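Local coordinates for snrnp sm-like protein (Pyrococcus abyssi, PDB 1H64) that forms the heptameric Sm core of this archaeon and binds RNA through its Sm fold, at the interface of chains A and B. Coordinates in Å, arbitrary orientation; residue numbers count along the deposited sequence, not the author numbering. Chains: chain A/B, Snrnp sm-like protein.

Contact 1 and contact 2 follow one another along the N-terminal segment of chain A, and the centres of their C-alpha atoms are about 6 Å apart. B:Gly33, near the end of strand 25-34, belongs to both. Contact 1 places the coil segment ahead of helix 5-11, chiefly A:Glu3, beside that strand; contact 2 seats A:Pro5, the first residue of helix 5-11, against the strand end, the following loop and two further strands. Together they anchor the start of one subunit's helix on its neighbour. Because the biological unit is a heptamer, the same pair of contacts can recur from subunit to subunit around the ring.

Contact 1: the interface of chains A and B. Residues chain A 3-4; chain B 13, 32-33.
The carboxylate of A:Glu3 and the peptide group joining B:Ile32 to B:Gly33 meet with their planes almost perpendicular, at about 84°. One face of the carboxylate is turned towards chain B: the carbonyl oxygen of B:Ile32 and the methyl CD2 of B:Leu13 both lie on that side, the methyl 3.9 Å from A:Glu3 OE2. Beyond OE2, roughly continuing the CD-OE2 bond, sits water 1. The setting is an Sm-fold subunit interface, in which the N-terminal segment of one Sm-like protein reaches strand 25-34 of the next.

Water 1 supplies the clear polar link, lying 2.9 Å from A:Glu3 OE2 and 2.9 Å from B:Ile32 O. The same two oxygens are also 2.7 Å apart directly. A carboxylate and a carbonyl can both only accept, so this pair would be an unfavourable approach unless the acid carried a proton, which the structure does not show. B:Ile32 O lies about 37° out of the carboxylate plane as seen from OE2. The nearness of the carbonyl and of the leucine methyl might raise the proton affinity of the acid, while the water would offset some of the repulsion.

A:Glu3 reaches this point because CG stands between its backbone N and carbonyl carbon (chi1 64°) and the chain then runs extended, carrying the carboxylate past B:Ile32 O towards B:Leu13. On the main-chain side, A:Glu3 O approaches B:Gly33 CA at 3.4 Å, so backbone meets backbone without a side chain intervening.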
ATOM      1  N   GLU A   3      -2.739 -19.556  21.115  1.00 45.63           N
ATOM      2  CA  GLU A   3      -2.205 -18.240  21.555  1.00 39.40           C
ATOM      3  C   GLU A   3      -1.967 -17.304  20.367  1.00 35.80           C
ATOM      4  O   GLU A   3      -2.073 -16.087  20.494  1.00 31.41           O
ATOM      5  CB  GLU A   3      -0.881 -18.437  22.292  1.00 44.83           C
ATOM      6  CG  GLU A   3       0.227 -19.011  21.420  1.00 48.73           C
ATOM      7  CD  GLU A   3       1.604 -18.829  22.030  1.00 53.51           C
ATOM      8  OE1 GLU A   3       2.591 -19.332  21.443  1.00 54.62           O
ATOM      9  OE2 GLU A   3       1.699 -18.179  23.093  1.00 55.56           O
ATOM     10  N   ARG A   4      -1.636 -17.875  19.216  1.00 35.22           N
ATOM     11  CA  ARG A   4      -1.358 -17.070  18.041  1.00 33.52           C
ATOM     12  C   ARG A   4      -2.610 -16.424  17.479  1.00 28.69           C
ATOM     13  O   ARG A   4      -3.727 -16.868  17.736  1.00 28.22           O
ATOM     14  CB  ARG A   4      -0.657 -17.916  16.969  1.00 38.87           C
ATOM     15  CG  ARG A   4      -1.504 -18.982  16.331  1.00 45.94           C
ATOM     16  CD  ARG A   4      -0.628 -19.924  15.508  1.00 51.79           C
ATOM     17  NE  ARG A   4       0.297 -20.678  16.347  1.00 56.62           N
ATOM     18  CZ  ARG A   4      -0.023 -21.784  17.016  1.00 61.38           C
ATOM     19  NH1 ARG A   4      -1.255 -22.279  16.948  1.00 62.28           N
ATOM     20  NH2 ARG A   4       0.891 -22.398  17.761  1.00 60.03           N
TER
ATOM     21  N   LEU B  13       6.973 -13.042  25.282  1.00 28.96           N
ATOM     22  CA  LEU B  13       5.735 -13.741  25.596  1.00 28.99           C
ATOM     23  C   LEU B  13       5.447 -13.651  27.096  1.00 33.22           C
ATOM     24  O   LEU B  13       6.359 -13.726  27.919  1.00 29.67           O
ATOM     25  CB  LEU B  13       5.802 -15.207  25.157  1.00 28.96           C
ATOM     26  CG  LEU B  13       5.588 -15.450  23.660  1.00 26.87           C
ATOM     27  CD1 LEU B  13       5.977 -16.873  23.319  1.00 26.94           C
ATOM     28  CD2 LEU B  13       4.112 -15.182  23.291  1.00 21.34           C
ATOM     29  N   ILE B  32       0.656 -12.407  24.421  1.00 24.23           N
ATOM     30  CA  ILE B  32       0.390 -13.829  24.589  1.00 26.41           C
ATOM     31  C   ILE B  32       0.520 -14.681  23.328  1.00 25.60           C
ATOM     32  O   ILE B  32       0.353 -15.905  23.387  1.00 25.41           O
ATOM     33  CB  ILE B  32      -0.998 -14.066  25.226  1.00 29.33           C
ATOM     34  CG1 ILE B  32      -2.111 -13.566  24.305  1.00 30.48           C
ATOM     35  CG2 ILE B  32      -1.075 -13.336  26.564  1.00 30.17           C
ATOM     36  CD1 ILE B  32      -3.517 -13.808  24.871  1.00 30.77           C
ATOM     37  N   GLY B  33       0.831 -14.046  22.195  1.00 26.73           N
ATOM     38  CA  GLY B  33       0.983 -14.785  20.946  1.00 22.38           C
ATOM     39  C   GLY B  33       1.364 -13.873  19.787  1.00 24.62           C
ATOM     40  O   GLY B  33       1.269 -12.651  19.899  1.00 22.91           O
TER
HETATM   41  O   HOH W   1       1.146 -17.289  25.807  1.00 58.93           O

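Contact 2: the interface of chains A and B. Residues chain A 5-6; chain B 33-35, 39-41, 61.
A:Pro5 presses its ring into chain B of this Sm-fold interface, and the apolar contacts approach it from several directions. The methyl CG2 of B:Val41 lies 3.6 Å from A:Pro5 CA, while B:Val61 CG1 touches the ring at CB, 3.8 Å away. At the CD corner the ring meets main chain, with B:Tyr34 CA at 3.7 Å. B:Val61 puts CG1 opposite its backbone N (chi1 -179°), which directs that methyl at the proline.

Polar residues contribute carbon and van der Waals contacts. B:Asn39 CB lies 3.7 Å from A:Pro5 CG, the two side chains meeting at a slant, and B:Asp35 OD2 stands 3.8 Å from the same CG.

Hydrogen bonds within chain B set these two residues. B:Asn39 ND2 donates to B:Asp35 OD2 (2.9 Å) on its syn side, nearly in the amide plane, whereas the backbone N of B:Asn39 reaches OD1 (3.2 Å) from above the carboxylate plane. Shortening B:Asp35 to an alanine would probably leave both B:Asn39 donors without this acceptor, free the amide to turn and uncover one side of the proline ring.

B:Asp35 and B:Asn39 are the Asp and Asn of the Sm1 signature; in Sm proteins the Asn typically reads the uracil base, and the Asp probably presets it for RNA. In the fold, the carboxylate braces the loop between strands 25-34 and 40-42, beneath the N-terminal end of the neighbour's helix 5-11.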
ATOM      1  N   PRO A   5      -2.434 -15.355  16.699  1.00 26.29           N
ATOM      2  CA  PRO A   5      -3.548 -14.626  16.093  1.00 25.42           C
ATOM      3  C   PRO A   5      -4.668 -15.515  15.571  1.00 27.48           C
ATOM      4  O   PRO A   5      -5.838 -15.338  15.924  1.00 23.32           O
ATOM      5  CB  PRO A   5      -2.859 -13.833  14.987  1.00 21.85           C
ATOM      6  CG  PRO A   5      -1.553 -13.460  15.651  1.00 22.28           C
ATOM      7  CD  PRO A   5      -1.135 -14.771  16.296  1.00 23.91           C
ATOM      8  N   LEU A   6      -4.321 -16.480  14.726  1.00 26.27           N
ATOM      9  CA  LEU A   6      -5.329 -17.370  14.168  1.00 26.26           C
ATOM     10  C   LEU A   6      -6.033 -18.279  15.177  1.00 27.91           C
ATOM     11  O   LEU A   6      -7.215 -18.610  14.998  1.00 32.15           O
ATOM     12  CB  LEU A   6      -4.718 -18.188  13.028  1.00 34.67           C
ATOM     13  CG  LEU A   6      -4.630 -17.418  11.704  1.00 32.60           C
ATOM     14  CD1 LEU A   6      -6.035 -17.185  11.166  1.00 37.63           C
ATOM     15  CD2 LEU A   6      -3.917 -16.091  11.901  1.00 38.47           C
TER
ATOM     16  N   GLY B  33       0.831 -14.046  22.195  1.00 26.73           N
ATOM     17  CA  GLY B  33       0.983 -14.785  20.946  1.00 22.38           C
ATOM     18  C   GLY B  33       1.364 -13.873  19.787  1.00 24.62           C
ATOM     19  O   GLY B  33       1.269 -12.651  19.899  1.00 22.91           O
ATOM     20  N   TYR B  34       1.794 -14.462  18.670  1.00 22.98           N
ATOM     21  CA  TYR B  34       2.205 -13.683  17.507  1.00 22.16           C
ATOM     22  C   TYR B  34       2.461 -14.638  16.346  1.00 22.78           C
ATOM     23  O   TYR B  34       2.442 -15.851  16.529  1.00 25.10           O
ATOM     24  CB  TYR B  34       3.499 -12.924  17.820  1.00 22.54           C
ATOM     25  CG  TYR B  34       4.697 -13.840  18.004  1.00 31.99           C
ATOM     26  CD1 TYR B  34       5.508 -14.183  16.924  1.00 32.93           C
ATOM     27  CD2 TYR B  34       4.988 -14.403  19.246  1.00 31.14           C
ATOM     28  CE1 TYR B  34       6.576 -15.065  17.074  1.00 35.36           C
ATOM     29  CE2 TYR B  34       6.059 -15.289  19.406  1.00 38.31           C
ATOM     30  CZ  TYR B  34       6.845 -15.613  18.310  1.00 38.48           C
ATOM     31  OH  TYR B  34       7.897 -16.493  18.442  1.00 43.01           O
ATOM     32  N   ASP B  35       2.683 -14.092  15.157  1.00 23.96           N
ATOM     33  CA  ASP B  35       3.015 -14.938  14.012  1.00 19.80           C
ATOM     34  C   ASP B  35       4.113 -14.254  13.194  1.00 19.22           C
ATOM     35  O   ASP B  35       4.533 -13.133  13.489  1.00 21.30           O
ATOM     36  CB  ASP B  35       1.773 -15.249  13.154  1.00 21.16           C
ATOM     37  CG  ASP B  35       1.162 -14.012  12.536  1.00 17.86           C
ATOM     38  OD1 ASP B  35       1.909 -13.047  12.327  1.00 18.94           O
ATOM     39  OD2 ASP B  35      -0.061 -14.013  12.252  1.00 26.17           O
ATOM     40  N   ASN B  39       1.721 -10.065  13.432  1.00 15.98           N
ATOM     41  CA  ASN B  39       0.367  -9.831  13.932  1.00 19.12           C
ATOM     42  C   ASN B  39       0.615 -10.287  15.374  1.00 21.27           C
ATOM     43  O   ASN B  39       1.370 -11.254  15.609  1.00 18.61           O
ATOM     44  CB  ASN B  39      -0.659 -10.764  13.275  1.00 20.59           C
ATOM     45  CG  ASN B  39      -0.862 -10.469  11.793  1.00 19.77           C
ATOM     46  OD1 ASN B  39      -0.956  -9.309  11.388  1.00 23.79           O
ATOM     47  ND2 ASN B  39      -0.938 -11.518  10.984  1.00 23.37           N
ATOM     48  N   VAL B  40       0.044  -9.592  16.348  1.00 17.06           N
ATOM     49  CA  VAL B  40       0.272 -10.004  17.734  1.00 18.13           C
ATOM     50  C   VAL B  40      -1.014 -10.052  18.514  1.00 21.42           C
ATOM     51  O   VAL B  40      -2.007  -9.435  18.119  1.00 18.85           O
ATOM     52  CB  VAL B  40       1.252  -9.068  18.489  1.00 22.90           C
ATOM     53  CG1 VAL B  40       2.651  -9.131  17.875  1.00 24.41           C
ATOM     54  CG2 VAL B  40       0.748  -7.640  18.467  1.00 23.79           C
ATOM     55  N   VAL B  41      -0.994 -10.812  19.611  1.00 24.16           N
ATOM     56  CA  VAL B  41      -2.167 -10.949  20.471  1.00 21.95           C
ATOM     57  C   VAL B  41      -1.799 -10.416  21.848  1.00 23.04           C
ATOM     58  O   VAL B  41      -0.743 -10.751  22.386  1.00 20.28           O
ATOM     59  CB  VAL B  41      -2.613 -12.422  20.602  1.00 27.47           C
ATOM     60  CG1 VAL B  41      -3.856 -12.498  21.483  1.00 24.20           C
ATOM     61  CG2 VAL B  41      -2.898 -13.019  19.209  1.00 24.37           C
ATOM     62  N   VAL B  61      -6.424  -8.964  18.978  1.00 21.16           N
ATOM     63  CA  VAL B  61      -5.485  -9.393  17.938  1.00 19.14           C
ATOM     64  C   VAL B  61      -5.234  -8.145  17.107  1.00 20.70           C
ATOM     65  O   VAL B  61      -6.185  -7.568  16.568  1.00 20.95           O
ATOM     66  CB  VAL B  61      -6.113 -10.477  17.054  1.00 22.09           C
ATOM     67  CG1 VAL B  61      -5.110 -10.940  15.980  1.00 22.53           C
ATOM     68  CG2 VAL B  61      -6.568 -11.641  17.918  1.00 20.98           C
TER